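Local coordinates for protein STU0660 (Streptococcus thermophilus, PDB 3ZTH) that probably binds DNA as a large Csn2 protein of CRISPR-mediated bacterial immunity, a magnesium-binding tetramer related to P-loop NTPases, at residues Ile210-Thr216 / Gln241-Lys245; Ile17-Ile23 / Leu232-Pro238; Ile80-Leu86 / Lys180-Phe184; Ile256-Glu262 / Thr297-Lys303. All blocks are in the same frame, centred on the assembly; numbering follows the deposited sequence.

Interaction 1. Residues Ile210-Thr216 / Gln241-Lys245; sequences ISEESYT and QGYLK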
# COMPACT_ATOMS: atom_id res chain seq x y z
N ILE A 210 8.58 10.24 38.55
CA ILE A 210 9.35 9.60 39.61
C ILE A 210 9.61 10.58 40.74
O ILE A 210 9.59 11.79 40.53
CB ILE A 210 10.71 9.06 39.10
CG1 ILE A 210 11.57 10.19 38.54
CG2 ILE A 210 10.47 8.02 38.01
CD1 ILE A 210 12.91 9.70 38.06
N SER A 211 9.83 10.04 41.93
CA SER A 211 10.08 10.86 43.11
C SER A 211 11.39 11.62 43.00
O SER A 211 12.21 11.35 42.12
CB SER A 211 10.12 9.98 44.36
OG SER A 211 11.28 9.16 44.37
N GLU A 212 11.60 12.56 43.91
CA GLU A 212 12.84 13.32 43.91
C GLU A 212 14.01 12.38 44.24
O GLU A 212 15.11 12.55 43.73
CB GLU A 212 12.76 14.47 44.92
CG GLU A 212 12.09 15.73 44.37
CD GLU A 212 11.73 16.74 45.44
OE1 GLU A 212 12.56 16.99 46.35
OE2 GLU A 212 10.61 17.30 45.37
N GLU A 213 13.75 11.38 45.08
CA GLU A 213 14.79 10.42 45.45
C GLU A 213 15.23 9.57 44.26
O GLU A 213 16.43 9.36 44.04
CB GLU A 213 14.30 9.50 46.57
CG GLU A 213 14.08 10.17 47.91
CD GLU A 213 12.99 11.23 47.87
OE1 GLU A 213 11.94 10.99 47.23
OE2 GLU A 213 13.20 12.30 48.50
N SER A 214 14.26 9.05 43.51
CA SER A 214 14.59 8.22 42.35
C SER A 214 15.37 9.04 41.33
O SER A 214 16.37 8.57 40.77
CB SER A 214 13.33 7.64 41.71
OG SER A 214 12.79 6.58 42.48
N TYR A 215 14.91 10.26 41.08
CA TYR A 215 15.56 11.11 40.11
C TYR A 215 17.05 11.29 40.43
O TYR A 215 17.90 11.29 39.53
CB TYR A 215 14.86 12.46 40.05
CG TYR A 215 15.39 13.31 38.92
CD1 TYR A 215 14.86 13.19 37.64
CD2 TYR A 215 16.47 14.17 39.11
CE1 TYR A 215 15.39 13.90 36.58
CE2 TYR A 215 17.01 14.89 38.05
CZ TYR A 215 16.46 14.74 36.79
OH TYR A 215 16.98 15.46 35.73
N THR A 216 17.36 11.45 41.71
CA THR A 216 18.73 11.60 42.16
C THR A 216 19.55 10.36 41.73
O THR A 216 20.70 10.47 41.32
CB THR A 216 18.74 11.75 43.70
OG1 THR A 216 18.06 12.96 44.05
CG2 THR A 216 20.16 11.78 44.26
N GLN A 241 10.57 22.64 40.62
CA GLN A 241 11.03 22.34 41.97
C GLN A 241 11.49 20.92 42.26
O GLN A 241 10.86 19.95 41.87
CB GLN A 241 9.95 22.76 42.97
CG GLN A 241 10.32 22.56 44.44
CD GLN A 241 10.00 21.16 44.96
OE1 GLN A 241 10.67 20.65 45.88
NE2 GLN A 241 8.98 20.53 44.38
N GLY A 242 12.61 20.81 42.96
CA GLY A 242 13.13 19.51 43.36
C GLY A 242 13.85 18.61 42.37
O GLY A 242 14.16 17.47 42.73
N TYR A 243 14.13 19.07 41.15
CA TYR A 243 14.82 18.24 40.17
C TYR A 243 16.10 18.83 39.57
O TYR A 243 17.02 18.10 39.20
CB TYR A 243 13.86 17.83 39.05
CG TYR A 243 12.79 16.89 39.56
CD1 TYR A 243 11.64 17.37 40.19
CD2 TYR A 243 12.98 15.51 39.50
CE1 TYR A 243 10.72 16.51 40.74
CE2 TYR A 243 12.06 14.64 40.06
CZ TYR A 243 10.93 15.14 40.67
OH TYR A 243 10.01 14.27 41.22
N LEU A 244 16.15 20.15 39.47
CA LEU A 244 17.33 20.82 38.94
C LEU A 244 18.54 20.54 39.84
O LEU A 244 18.47 20.73 41.05
CB LEU A 244 17.07 22.33 38.88
CG LEU A 244 18.19 23.22 38.35
CD1 LEU A 244 18.48 22.87 36.89
CD2 LEU A 244 17.77 24.68 38.51
N LYS A 245 19.64 20.08 39.25
CA LYS A 245 20.85 19.79 40.01
C LYS A 245 21.94 20.78 39.62
O LYS A 245 22.29 20.88 38.45
CB LYS A 245 21.36 18.36 39.71
CG LYS A 245 20.36 17.25 40.00
CD LYS A 245 19.96 17.23 41.48
CE LYS A 245 18.82 16.24 41.72
NZ LYS A 245 18.36 16.23 43.15
O HOH W 1 15.78 15.00 42.80
O HOH W 2 17.80 17.84 36.84

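Interaction 2. Residues Ile17-Ile23 / Leu232-Pro238; sequences IGAITQI and LTFILFP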
# COMPACT_ATOMS: atom_id res chain seq x y z
N ILE A 17 25.47 24.76 25.88
CA ILE A 17 25.45 23.30 25.94
C ILE A 17 26.69 22.64 26.56
O ILE A 17 27.83 22.99 26.25
CB ILE A 17 25.28 22.70 24.51
CG1 ILE A 17 24.11 23.38 23.79
CG2 ILE A 17 25.10 21.20 24.60
CD1 ILE A 17 22.77 23.23 24.48
N GLY A 18 26.45 21.66 27.44
CA GLY A 18 27.53 20.95 28.10
C GLY A 18 27.16 19.48 28.29
O GLY A 18 26.03 19.10 28.02
N ALA A 19 28.11 18.66 28.76
CA ALA A 19 27.86 17.24 28.97
C ALA A 19 26.43 17.07 29.49
O ALA A 19 25.63 16.33 28.92
CB ALA A 19 28.86 16.68 29.96
N ILE A 20 26.13 17.77 30.58
CA ILE A 20 24.79 17.72 31.14
C ILE A 20 24.21 19.13 31.12
O ILE A 20 24.59 20.00 31.90
CB ILE A 20 24.80 17.15 32.59
CG1 ILE A 20 25.23 15.68 32.55
CG2 ILE A 20 23.41 17.23 33.20
CD1 ILE A 20 25.19 14.99 33.89
N THR A 21 23.29 19.34 30.19
CA THR A 21 22.62 20.62 30.01
C THR A 21 21.20 20.60 30.59
O THR A 21 20.46 19.63 30.40
CB THR A 21 22.52 20.97 28.51
OG1 THR A 21 23.83 20.96 27.93
CG2 THR A 21 21.88 22.35 28.30
N GLN A 22 20.83 21.66 31.30
CA GLN A 22 19.49 21.76 31.89
C GLN A 22 18.79 23.05 31.47
O GLN A 22 19.31 24.15 31.65
CB GLN A 22 19.58 21.69 33.42
CG GLN A 22 20.19 20.39 33.94
CD GLN A 22 20.35 20.38 35.45
OE1 GLN A 22 19.41 20.06 36.20
NE2 GLN A 22 21.53 20.76 35.92
N ILE A 23 17.60 22.90 30.90
CA ILE A 23 16.82 24.04 30.45
C ILE A 23 15.66 24.20 31.41
O ILE A 23 14.83 23.30 31.56
CB ILE A 23 16.32 23.82 29.00
CG1 ILE A 23 17.51 23.84 28.05
CG2 ILE A 23 15.32 24.91 28.61
CD1 ILE A 23 17.17 23.49 26.63
N LEU A 232 29.26 11.87 24.88
CA LEU A 232 27.85 11.89 25.29
C LEU A 232 27.36 13.23 25.81
O LEU A 232 28.02 13.87 26.62
CB LEU A 232 27.62 10.82 26.36
CG LEU A 232 26.20 10.66 26.91
CD1 LEU A 232 25.23 10.42 25.76
CD2 LEU A 232 26.17 9.51 27.90
N THR A 233 26.18 13.64 25.35
CA THR A 233 25.59 14.89 25.79
C THR A 233 24.11 14.72 26.15
O THR A 233 23.33 14.12 25.41
CB THR A 233 25.69 15.99 24.71
OG1 THR A 233 27.07 16.31 24.49
CG2 THR A 233 24.96 17.24 25.15
N PHE A 234 23.75 15.27 27.31
CA PHE A 234 22.38 15.22 27.81
C PHE A 234 21.76 16.62 27.88
O PHE A 234 22.42 17.58 28.30
CB PHE A 234 22.37 14.60 29.21
CG PHE A 234 22.36 13.10 29.24
CD1 PHE A 234 21.18 12.40 29.04
CD2 PHE A 234 23.52 12.38 29.51
CE1 PHE A 234 21.15 11.00 29.12
CE2 PHE A 234 23.51 10.99 29.59
CZ PHE A 234 22.32 10.30 29.40
N ILE A 235 20.51 16.75 27.45
CA ILE A 235 19.78 18.01 27.54
C ILE A 235 18.48 17.67 28.28
O ILE A 235 17.64 16.95 27.75
CB ILE A 235 19.40 18.59 26.18
CG1 ILE A 235 20.63 19.09 25.44
CG2 ILE A 235 18.46 19.79 26.38
CD1 ILE A 235 20.32 19.72 24.07
N LEU A 236 18.35 18.18 29.50
CA LEU A 236 17.17 17.94 30.34
C LEU A 236 16.29 19.19 30.48
O LEU A 236 16.78 20.31 30.35
CB LEU A 236 17.63 17.49 31.73
CG LEU A 236 18.77 16.45 31.83
CD1 LEU A 236 19.19 16.28 33.28
CD2 LEU A 236 18.33 15.12 31.24
N PHE A 237 15.00 18.98 30.73
CA PHE A 237 14.04 20.06 30.94
C PHE A 237 13.41 19.80 32.31
O PHE A 237 12.30 19.27 32.40
CB PHE A 237 12.95 20.04 29.86
CG PHE A 237 13.44 20.43 28.50
CD1 PHE A 237 14.10 19.50 27.69
CD2 PHE A 237 13.23 21.71 28.02
CE1 PHE A 237 14.54 19.85 26.43
CE2 PHE A 237 13.67 22.07 26.75
CZ PHE A 237 14.33 21.13 25.95
N PRO A 238 14.12 20.16 33.38
CA PRO A 238 13.64 19.96 34.76
C PRO A 238 12.42 20.78 35.12
O PRO A 238 12.18 21.85 34.56
CB PRO A 238 14.84 20.35 35.62
CG PRO A 238 16.01 20.13 34.72
CD PRO A 238 15.51 20.65 33.39
O HOH W 3 12.20 23.05 32.05

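Interaction 3. Residues Ile80-Leu86 / Lys180-Phe184; sequences ISSFKDL and KLSLF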
# COMPACT_ATOMS: atom_id res chain seq x y z
N ILE A 80 13.60 11.43 24.32
CA ILE A 80 12.80 10.72 25.30
C ILE A 80 11.88 11.70 26.02
O ILE A 80 12.28 12.37 26.97
CB ILE A 80 13.70 9.98 26.31
CG1 ILE A 80 14.38 8.81 25.61
CG2 ILE A 80 12.87 9.47 27.47
CD1 ILE A 80 15.26 7.98 26.52
N SER A 81 10.65 11.80 25.53
CA SER A 81 9.66 12.69 26.11
C SER A 81 8.53 11.91 26.76
O SER A 81 7.55 12.49 27.21
CB SER A 81 9.10 13.64 25.05
OG SER A 81 10.09 14.59 24.67
N SER A 82 8.68 10.59 26.80
CA SER A 82 7.69 9.71 27.42
C SER A 82 8.32 8.34 27.61
O SER A 82 9.31 8.01 26.96
CB SER A 82 6.46 9.56 26.54
OG SER A 82 6.74 8.68 25.46
N PHE A 83 7.75 7.54 28.51
CA PHE A 83 8.28 6.21 28.70
C PHE A 83 8.06 5.35 27.45
O PHE A 83 8.75 4.35 27.22
CB PHE A 83 7.67 5.55 29.93
CG PHE A 83 8.26 6.02 31.22
CD1 PHE A 83 9.64 6.00 31.41
CD2 PHE A 83 7.45 6.48 32.25
CE1 PHE A 83 10.20 6.44 32.60
CE2 PHE A 83 8.00 6.92 33.45
CZ PHE A 83 9.38 6.91 33.62
N LYS A 84 7.10 5.75 26.62
CA LYS A 84 6.83 5.00 25.40
C LYS A 84 8.03 5.14 24.47
O LYS A 84 8.40 4.19 23.78
CB LYS A 84 5.57 5.50 24.71
CG LYS A 84 5.26 4.76 23.41
CD LYS A 84 4.16 5.44 22.61
CE LYS A 84 3.97 4.78 21.25
NZ LYS A 84 2.95 5.49 20.41
N ASP A 85 8.64 6.32 24.45
CA ASP A 85 9.81 6.53 23.60
C ASP A 85 10.95 5.65 24.08
O ASP A 85 11.75 5.14 23.29
CB ASP A 85 10.27 7.99 23.64
CG ASP A 85 9.26 8.94 23.04
OD1 ASP A 85 8.53 8.51 22.13
OD2 ASP A 85 9.22 10.11 23.47
N LEU A 86 11.01 5.47 25.40
CA LEU A 86 12.04 4.65 26.00
C LEU A 86 11.86 3.18 25.58
O LEU A 86 12.82 2.53 25.16
CB LEU A 86 12.00 4.82 27.51
CG LEU A 86 13.25 4.34 28.25
CD1 LEU A 86 13.44 5.16 29.52
CD2 LEU A 86 13.13 2.85 28.55
N LYS A 180 12.94 1.57 34.49
CA LYS A 180 12.82 1.81 33.05
C LYS A 180 14.01 2.64 32.57
O LYS A 180 14.66 2.31 31.57
CB LYS A 180 11.53 2.57 32.74
CG LYS A 180 10.27 1.72 32.69
CD LYS A 180 9.13 2.54 32.08
CE LYS A 180 8.06 2.92 33.09
NZ LYS A 180 7.07 1.83 33.30
N LEU A 181 14.30 3.69 33.32
CA LEU A 181 15.40 4.58 32.98
C LEU A 181 16.74 3.86 33.13
O LEU A 181 17.61 3.97 32.26
CB LEU A 181 15.34 5.82 33.88
CG LEU A 181 14.10 6.71 33.71
CD1 LEU A 181 14.01 7.70 34.84
CD2 LEU A 181 14.13 7.42 32.35
N SER A 182 16.90 3.13 34.23
CA SER A 182 18.13 2.40 34.48
C SER A 182 18.45 1.39 33.38
O SER A 182 19.58 1.34 32.88
CB SER A 182 18.05 1.69 35.82
OG SER A 182 17.89 2.63 36.86
N LEU A 183 17.46 0.60 32.99
CA LEU A 183 17.66 -0.38 31.93
C LEU A 183 18.08 0.34 30.65
O LEU A 183 19.00 -0.09 29.95
CB LEU A 183 16.38 -1.19 31.69
CG LEU A 183 16.08 -2.20 32.79
CD1 LEU A 183 14.69 -2.79 32.59
CD2 LEU A 183 17.15 -3.30 32.79
N PHE A 184 17.40 1.45 30.35
CA PHE A 184 17.73 2.23 29.16
C PHE A 184 19.16 2.75 29.23
O PHE A 184 19.90 2.66 28.25
CB PHE A 184 16.77 3.42 29.03
CG PHE A 184 17.20 4.42 28.00
CD1 PHE A 184 17.02 4.17 26.64
CD2 PHE A 184 17.79 5.62 28.38
CE1 PHE A 184 17.43 5.10 25.68
CE2 PHE A 184 18.21 6.55 27.43
CZ PHE A 184 18.02 6.29 26.08

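Interaction 4. Residues Ile256-Glu262 / Thr297-Lys303; sequences ILSDQVE and TPYLLTK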
# COMPACT_ATOMS: atom_id res chain seq x y z
N ILE A 256 18.39 29.39 31.72
CA ILE A 256 17.13 29.91 32.23
C ILE A 256 16.37 30.56 31.09
O ILE A 256 16.86 31.51 30.48
CB ILE A 256 17.37 30.99 33.31
CG1 ILE A 256 18.37 30.48 34.34
CG2 ILE A 256 16.05 31.36 33.99
CD1 ILE A 256 18.79 31.54 35.34
N LEU A 257 15.18 30.04 30.80
CA LEU A 257 14.34 30.58 29.74
C LEU A 257 13.07 31.19 30.33
O LEU A 257 12.08 30.48 30.54
CB LEU A 257 13.97 29.48 28.74
CG LEU A 257 14.80 29.45 27.44
CD1 LEU A 257 16.27 29.34 27.78
CD2 LEU A 257 14.35 28.29 26.54
N SER A 258 13.09 32.49 30.61
CA SER A 258 11.92 33.16 31.19
C SER A 258 11.56 34.41 30.40
O SER A 258 11.42 34.35 29.18
CB SER A 258 12.15 33.52 32.66
OG SER A 258 12.10 32.39 33.51
N ASP A 259 11.38 35.53 31.09
CA ASP A 259 11.07 36.77 30.38
C ASP A 259 12.31 37.16 29.59
O ASP A 259 12.27 38.05 28.74
CB ASP A 259 10.68 37.89 31.35
CG ASP A 259 9.39 37.60 32.09
OD1 ASP A 259 8.50 36.95 31.51
OD2 ASP A 259 9.27 38.05 33.24
N GLN A 260 13.41 36.49 29.89
CA GLN A 260 14.67 36.71 29.20
C GLN A 260 15.44 35.40 29.22
O GLN A 260 15.09 34.48 29.97
CB GLN A 260 15.47 37.82 29.88
CG GLN A 260 15.59 39.09 29.04
CD GLN A 260 15.44 40.35 29.85
OE1 GLN A 260 16.13 40.54 30.86
NE2 GLN A 260 14.54 41.24 29.42
N VAL A 261 16.48 35.32 28.40
CA VAL A 261 17.29 34.11 28.34
C VAL A 261 18.73 34.37 28.79
O VAL A 261 19.40 35.27 28.29
CB VAL A 261 17.31 33.52 26.91
CG1 VAL A 261 18.24 32.30 26.85
CG2 VAL A 261 15.91 33.09 26.51
N GLU A 262 19.19 33.57 29.75
CA GLU A 262 20.55 33.68 30.28
C GLU A 262 20.94 32.31 30.82
O GLU A 262 20.07 31.49 31.14
CB GLU A 262 20.60 34.66 31.46
CG GLU A 262 20.04 36.06 31.21
CD GLU A 262 20.95 36.96 30.38
OE1 GLU A 262 22.10 36.55 30.05
OE2 GLU A 262 20.52 38.10 30.07
N THR A 297 16.60 29.36 40.87
CA THR A 297 16.93 29.50 39.45
C THR A 297 15.76 29.41 38.48
O THR A 297 15.65 30.21 37.55
CB THR A 297 18.00 28.48 39.04
OG1 THR A 297 19.23 28.80 39.69
CG2 THR A 297 18.21 28.52 37.55
N PRO A 298 14.86 28.43 38.66
CA PRO A 298 13.72 28.32 37.74
C PRO A 298 12.83 29.58 37.69
O PRO A 298 12.09 29.79 36.73
CB PRO A 298 12.96 27.11 38.27
CG PRO A 298 14.06 26.28 38.86
CD PRO A 298 14.88 27.30 39.60
N TYR A 299 12.91 30.41 38.73
CA TYR A 299 12.09 31.62 38.79
C TYR A 299 12.81 32.92 38.46
O TYR A 299 12.24 33.98 38.60
CB TYR A 299 11.46 31.74 40.17
CG TYR A 299 10.56 30.59 40.51
CD1 TYR A 299 9.31 30.45 39.90
CD2 TYR A 299 10.98 29.60 41.40
CE1 TYR A 299 8.50 29.34 40.17
CE2 TYR A 299 10.17 28.49 41.67
CZ TYR A 299 8.94 28.37 41.05
OH TYR A 299 8.16 27.27 41.31
N LEU A 300 14.06 32.84 38.03
CA LEU A 300 14.82 34.04 37.71
C LEU A 300 14.36 34.66 36.40
O LEU A 300 13.78 33.98 35.56
CB LEU A 300 16.31 33.71 37.63
CG LEU A 300 16.87 33.13 38.93
CD1 LEU A 300 18.30 32.68 38.75
CD2 LEU A 300 16.77 34.20 40.03
N LEU A 301 14.62 35.95 36.23
CA LEU A 301 14.25 36.67 35.01
C LEU A 301 12.77 36.53 34.69
O LEU A 301 12.38 36.40 33.53
CB LEU A 301 15.08 36.14 33.83
CG LEU A 301 16.51 35.71 34.17
CD1 LEU A 301 17.18 35.12 32.93
CD2 LEU A 301 17.31 36.89 34.69
N THR A 302 11.93 36.55 35.71
CA THR A 302 10.50 36.42 35.50
C THR A 302 9.71 37.45 36.28
O THR A 302 9.72 37.44 37.51
CB THR A 302 9.97 35.02 35.92
OG1 THR A 302 10.69 33.99 35.24
CG2 THR A 302 8.50 34.89 35.56
N LYS A 303 9.03 38.35 35.57
CA LYS A 303 8.20 39.31 36.26
C LYS A 303 6.97 38.46 36.52
O LYS A 303 6.30 38.03 35.58
CB LYS A 303 7.82 40.48 35.36
CG LYS A 303 6.99 41.51 36.11
CD LYS A 303 6.27 42.47 35.18
CE LYS A 303 5.40 43.44 36.00
NZ LYS A 303 4.61 44.36 35.13

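Interaction 1. Residues Ile210-Thr216 / Gln241-Lys245
An edge-to-face tyrosine pair, Tyr243 against Tyr215, joins the first turn of helix 212-228 to the loop that follows strand 232-237, beside a subunit interface. The ring planes stand at 83°, and CD2 of Tyr243 lies 3.3 Å from CG of Tyr215, over the face and displaced toward the rim. CG anti to the backbone N (chi1 -172°) carries the Tyr215 ring toward the loop. On the Tyr243 ring itself, CG of Glu212 sits over a face, 4.3 Å from the centroid, a CH-pi contact. The phenol end is fixed too: Tyr243 OH donates to O of Ile210 at 2.6 Å, in the carbonyl plane, and the same carbonyl accepts from Asn28 of the second subunit. One water donates to Glu212 O and to Gly242 O and accepts from Lys245 NZ; another bridges Tyr215 OH and Tyr243 O. The 3.4 Å bond from Lys245 NZ to Thr216 OG1 is weak. Ser211 caps the helix, its OG accepting from N of Ser214 at 3.1 Å. Glu212 is a magnesium ligand, although no ion bound to it is modelled in this chain. The contact combines a serine N-cap and a T-shaped tyrosine pair at a subunit interface near a bound magnesium ion.

Interaction 2. Residues Ile17-Ile23 / Leu232-Pro238
Strands 20-23 and 232-237 run parallel, with 20° between their directions and Ile20, Thr21 and Gln22 level with Phe234, Ile235 and Leu236. Their backbone ladder alternates in the parallel manner: Phe234 N donates to Ala19 O (2.7 Å), Thr21 N to Phe234 O, Leu236 N to Thr21 O and Ile23 N to Leu236 O (2.8 Å), all with N-H...O angles of 166° or more.

Ile23 can be followed outward. Its CB lies 3.8 Å from O of Leu236 and also approaches CD2 of Phe237. CG2, anti to the backbone N, meets CE2 of Phe237 at 3.8 Å. The other branch, CG1, stands beside the backbone N (chi1 -68°) and carries CD1 out to CZ of Phe237 (3.8 Å) and CG2 of Ile235 (3.9 Å). Ile23 and Phe237 lie side by side and point the same way.

On the opposite face, with Ile20 and Leu236, the Gln22 side chain crosses Pro238 at about a right angle, while its NE2 donates to O of Lys245. A water donates to Ile23 O and Pro238 O where the strands part. Helix 212-228 covers this face through Cys223, Ile222 and Tyr215. The chemistry implies two roles: the four straight backbone bonds set the register, and apolar side chains pack on both faces of the sheet.

Interaction 3. Residues Ile80-Leu86 / Lys180-Phe184
Two phenylalanine rings carry this contact, each with an aliphatic group over one face. Lys180 spans the Phe83 ring: its CE lies over the centre, 3.7 Å from the centroid and 14° off the ring normal, a CH-pi contact, and CD of Lys180 approaches CD1 of Phe83 at 3.6 Å. At the edge of the same ring, near its plane, CG of Leu181 stands 4.1 Å from CE1 of Phe83. Phe184 receives CD1 of Ile80 over a face, 3.6 Å from the centroid and offset toward the rim. Ile80 and Phe184 reach for each other from opposite directions, the ring being carried out by a CG anti to the backbone N (chi1 168°).

Between these two groups, Leu86 CD1 touches CD2 of Leu181 at 3.7 Å, and Leu86 CD2 approaches both CB of Phe184, at 3.7 Å, and the backbone O of Lys180, at 3.4 Å. The lysine chain bends at chi3 and chi4, and its methylenes rather than its ammonium group carry the packing. From Lys180 NZ to the Phe83 centroid is 5.0 Å, at most a weak cation-pi attraction; NZ donates to O of Val175, and the lysine also makes a cation-pi contact with Phe172.

Ser82 caps the helix that begins at Phe83, OG accepting from N of Asp85. Tyr32 of the second subunit meets Phe83 edge-to-face. The result is a buried apolar interface in which helix 177-192 packs against the end of strand 76-80 and the serine-capped start of helix 83-89, characteristic of a layered alpha/beta fold.

Interaction 4. Residues Ile256-Glu262 / Thr297-Lys303
The beta hairpin of strands 254-257 and 261-263, at the edge of the sheet within this chain, is clasped at its turn by the loop after helix 286-296. Leu301 packs against the hairpin: the Leu301 and Glu262 side chains cross at about a right angle, CD1 of Leu301 lying 3.5 Å from CG of Glu262 and 4.1 Å from CG2 of Ile256. The other Ile256 branch, CG1, stands beside the backbone N (chi1 -49°) and extends to CD1, which meets CD1 of Leu300 at 3.6 Å. Polar groups pin the turn. Asp259 N donates to O of Leu301 at 2.8 Å, with an N-H...O angle of 142°. Ser258 OG lies 2.7 Å from OG1 of Thr302 and 3.1 Å from O of Leu300. The same OG also bonds to N of Gln26, a magnesium ligand, and Pro298 O accepts from Gln26 NE2, so both segments grip the residue that helps hold the metal. Outward, Leu300 and Leu301 rest on helix 312-324, while Leu257 turns to helix 28-43 and to strand 20-24, the sheet neighbour of strand 254-257.

In the fold
Along the chain, interaction 2 opens first and encloses interaction 3; its second segment follows the first segment of interaction 1, and interaction 4 comes last. Interaction 2 is at the middle of the sheet, its centre about 15 Å from that of interaction 1 and 17 Å from that of interaction 4. Interaction 3 reaches the outermost strand 76-80 and interaction 4 the other outermost strand, 261-263, their centres about 29 Å apart. Interaction 1 touches all three others, Leu244 meeting Thr297 of interaction 4 and Ile210 meeting Leu181 of interaction 3. The sheet core thus connects to the loops and the helix start that carry the magnesium ligands Gln26, Asp240 and Glu212.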